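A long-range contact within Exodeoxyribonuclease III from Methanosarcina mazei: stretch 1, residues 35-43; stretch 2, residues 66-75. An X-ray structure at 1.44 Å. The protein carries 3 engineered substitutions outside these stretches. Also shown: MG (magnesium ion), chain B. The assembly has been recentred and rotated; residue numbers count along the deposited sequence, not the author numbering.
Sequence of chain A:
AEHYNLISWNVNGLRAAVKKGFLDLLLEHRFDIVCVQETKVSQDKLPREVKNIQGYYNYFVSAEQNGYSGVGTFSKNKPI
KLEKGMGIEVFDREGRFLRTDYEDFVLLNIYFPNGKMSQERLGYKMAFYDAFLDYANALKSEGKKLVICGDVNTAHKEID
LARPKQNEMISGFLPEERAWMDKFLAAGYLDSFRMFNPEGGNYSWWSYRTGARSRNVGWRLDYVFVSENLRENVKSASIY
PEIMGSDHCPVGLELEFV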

# COMPACT_ATOMS: atom_id res chain seq x y z
N CYS A 35 -6.10 0.65 -5.47
CA CYS A 35 -4.64 0.49 -5.61
C CYS A 35 -4.29 -0.97 -5.38
O CYS A 35 -4.73 -1.56 -4.37
CB CYS A 35 -3.86 1.36 -4.61
SG CYS A 35 -4.02 3.12 -4.97
N VAL A 36 -3.45 -1.54 -6.24
CA VAL A 36 -2.97 -2.92 -6.07
C VAL A 36 -1.46 -2.89 -5.98
O VAL A 36 -0.76 -2.09 -6.67
CB VAL A 36 -3.47 -3.86 -7.17
CG1 VAL A 36 -5.00 -4.06 -7.05
CG2 VAL A 36 -3.06 -3.42 -8.57
N GLN A 37 -0.92 -3.76 -5.13
CA GLN A 37 0.53 -3.99 -5.04
C GLN A 37 0.86 -5.43 -5.32
O GLN A 37 0.08 -6.37 -5.09
CB GLN A 37 1.10 -3.58 -3.68
CG GLN A 37 0.76 -2.13 -3.34
CD GLN A 37 -0.55 -2.03 -2.60
OE1 GLN A 37 -0.91 -2.93 -1.83
NE2 GLN A 37 -1.27 -0.94 -2.80
N GLU A 38 2.09 -5.59 -5.80
CA GLU A 38 2.65 -6.89 -6.15
C GLU A 38 1.81 -7.56 -7.23
O GLU A 38 1.29 -8.67 -7.10
CB GLU A 38 2.88 -7.83 -4.96
CG GLU A 38 3.90 -8.91 -5.38
CD GLU A 38 4.21 -9.90 -4.34
OE1 GLU A 38 3.43 -10.08 -3.39
OE2 GLU A 38 5.22 -10.61 -4.51
N THR A 39 1.77 -6.91 -8.38
CA THR A 39 1.02 -7.42 -9.51
C THR A 39 1.71 -8.61 -10.12
O THR A 39 1.09 -9.47 -10.75
CB THR A 39 0.83 -6.35 -10.61
OG1 THR A 39 2.14 -6.01 -11.12
CG2 THR A 39 0.13 -5.11 -10.02
N LYS A 40 3.04 -8.65 -10.04
CA LYS A 40 3.90 -9.65 -10.68
C LYS A 40 3.75 -9.64 -12.22
O LYS A 40 4.09 -10.62 -12.90
CB LYS A 40 3.62 -11.09 -10.14
CG LYS A 40 3.84 -11.22 -8.64
CD LYS A 40 3.63 -12.68 -8.19
CE LYS A 40 3.76 -12.77 -6.71
NZ LYS A 40 3.55 -14.19 -6.18
N VAL A 41 3.29 -8.51 -12.77
CA VAL A 41 3.08 -8.34 -14.21
C VAL A 41 4.40 -7.95 -14.85
O VAL A 41 5.03 -6.95 -14.43
CB VAL A 41 2.05 -7.22 -14.46
CG1 VAL A 41 2.09 -6.77 -15.91
CG2 VAL A 41 0.63 -7.70 -14.04
N SER A 42 4.76 -8.72 -15.89
CA SER A 42 5.99 -8.54 -16.63
C SER A 42 5.76 -7.63 -17.81
O SER A 42 4.80 -7.82 -18.55
CB SER A 42 6.54 -9.88 -17.18
OG SER A 42 6.67 -10.90 -16.21
N GLN A 43 6.69 -6.71 -18.04
CA GLN A 43 6.73 -5.97 -19.31
C GLN A 43 5.38 -5.38 -19.74
O GLN A 43 5.00 -5.45 -20.91
CB GLN A 43 7.25 -6.89 -20.44
CG GLN A 43 8.70 -7.30 -20.26
CD GLN A 43 9.23 -8.17 -21.40
OE1 GLN A 43 9.29 -7.73 -22.56
NE2 GLN A 43 9.59 -9.41 -21.07
N ASN A 66 11.01 -9.91 -14.52
CA ASN A 66 9.70 -10.45 -14.85
C ASN A 66 9.12 -11.25 -13.68
O ASN A 66 9.88 -11.89 -12.93
CB ASN A 66 9.80 -11.36 -16.05
CG ASN A 66 10.39 -10.65 -17.23
OD1 ASN A 66 9.99 -9.52 -17.53
ND2 ASN A 66 11.36 -11.27 -17.90
N GLY A 67 7.81 -11.17 -13.47
CA GLY A 67 7.12 -11.86 -12.40
C GLY A 67 7.39 -11.34 -10.99
O GLY A 67 7.36 -12.09 -9.98
N TYR A 68 7.68 -10.05 -10.88
CA TYR A 68 8.17 -9.50 -9.64
C TYR A 68 7.57 -8.16 -9.37
O TYR A 68 7.53 -7.34 -10.27
CB TYR A 68 9.70 -9.35 -9.79
CG TYR A 68 10.43 -8.86 -8.57
CD1 TYR A 68 10.55 -9.68 -7.45
CD2 TYR A 68 10.99 -7.60 -8.53
CE1 TYR A 68 11.19 -9.24 -6.30
CE2 TYR A 68 11.66 -7.18 -7.41
CZ TYR A 68 11.78 -8.00 -6.33
OH TYR A 68 12.48 -7.57 -5.22
N SER A 69 7.20 -7.90 -8.13
CA SER A 69 6.81 -6.57 -7.70
C SER A 69 5.71 -6.02 -8.62
O SER A 69 4.83 -6.78 -9.03
CB SER A 69 8.09 -5.71 -7.65
OG SER A 69 7.79 -4.40 -7.15
N GLY A 70 5.70 -4.73 -8.94
CA GLY A 70 4.68 -4.10 -9.78
C GLY A 70 3.54 -3.56 -8.97
O GLY A 70 3.07 -4.17 -7.98
N VAL A 71 3.06 -2.37 -9.34
CA VAL A 71 1.90 -1.76 -8.68
C VAL A 71 0.98 -1.11 -9.71
O VAL A 71 1.42 -0.81 -10.82
CB VAL A 71 2.28 -0.70 -7.61
CG1 VAL A 71 3.15 -1.27 -6.52
CG2 VAL A 71 2.94 0.53 -8.23
N GLY A 72 -0.30 -0.94 -9.36
CA GLY A 72 -1.21 -0.27 -10.28
C GLY A 72 -2.28 0.48 -9.50
O GLY A 72 -2.60 0.14 -8.34
N THR A 73 -2.82 1.49 -10.15
CA THR A 73 -3.87 2.33 -9.59
C THR A 73 -4.97 2.48 -10.60
O THR A 73 -4.76 2.84 -11.74
CB THR A 73 -3.32 3.72 -9.24
OG1 THR A 73 -2.37 3.55 -8.19
CG2 THR A 73 -4.42 4.69 -8.77
N PHE A 74 -6.18 2.18 -10.15
CA PHE A 74 -7.43 2.45 -10.87
C PHE A 74 -8.16 3.61 -10.24
O PHE A 74 -8.26 3.67 -9.02
CB PHE A 74 -8.37 1.23 -10.80
CG PHE A 74 -7.81 -0.03 -11.37
CD1 PHE A 74 -6.96 -0.84 -10.60
CD2 PHE A 74 -8.17 -0.42 -12.64
CE1 PHE A 74 -6.47 -2.05 -11.13
CE2 PHE A 74 -7.68 -1.60 -13.20
CZ PHE A 74 -6.83 -2.41 -12.41
N SER A 75 -8.72 4.51 -11.05
CA SER A 75 -9.51 5.60 -10.45
C SER A 75 -10.60 5.99 -11.39
O SER A 75 -10.47 6.04 -12.62
CB SER A 75 -8.64 6.83 -10.04
OG SER A 75 -7.91 7.32 -11.12
MG MG B . 3.48 -11.39 -1.81
O HOH W 1 7.28 -9.94 -6.04
O HOH W 2 5.24 -12.22 -2.50
O HOH W 3 6.07 -5.88 -12.13
O HOH W 4 8.96 -7.10 -16.38
O HOH W 5 3.57 -12.56 -0.18
O HOH W 6 1.65 -10.69 -1.09
O HOH W 7 4.53 -9.80 -0.83

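A short antiparallel pairing can be prolonged by a loop that still answers its partner through the backbone, and this contact, burying 661 Å² in all, illustrates how. C35 faces T73 in a non-hydrogen-bonded pair, C35 SG lying 3.6 Å from T73 OG1. Next, V36 closes the ring of two hydrogen bonds with G72: V36 N to G72 O at 2.8 Å and G72 N to V36 O at 3.0 Å, both nearly straight. V36 CG2 reaches the edge of the F74 ring, 4.5 Å from F74 CE1. Q37 pairs with V71 on the face shared by C35 and T73, Q37 CG lying 4.1 Å from V71 CG1.

The strand ends at Q37, and at E38 phi is positive. The CA-to-CB bond of E38 points away from stretch 2, and E38 OE1 binds magnesium (MG) at 2.0 Å, while a water links E38 OE2 to S69 N. The backbone keeps contact: T39 N donates to G70 O (3.1 Å) and K40 N to S69 O (2.8 Å). G70 suits its place, since an ideal CB there would lie 2.2 Å from T39 OG1, the hydroxyl that accepts a hydrogen bond from V41 N (3.2 Å). K40 starts sideways, and the end of its extended chain leads off from stretch 2. Finally S42, pointing toward stretch 2, accepts G67 N at S42 OG (3.0 Å), and a water accepts from Q43 N and lies within reach of N66 OD1 at the exposed end.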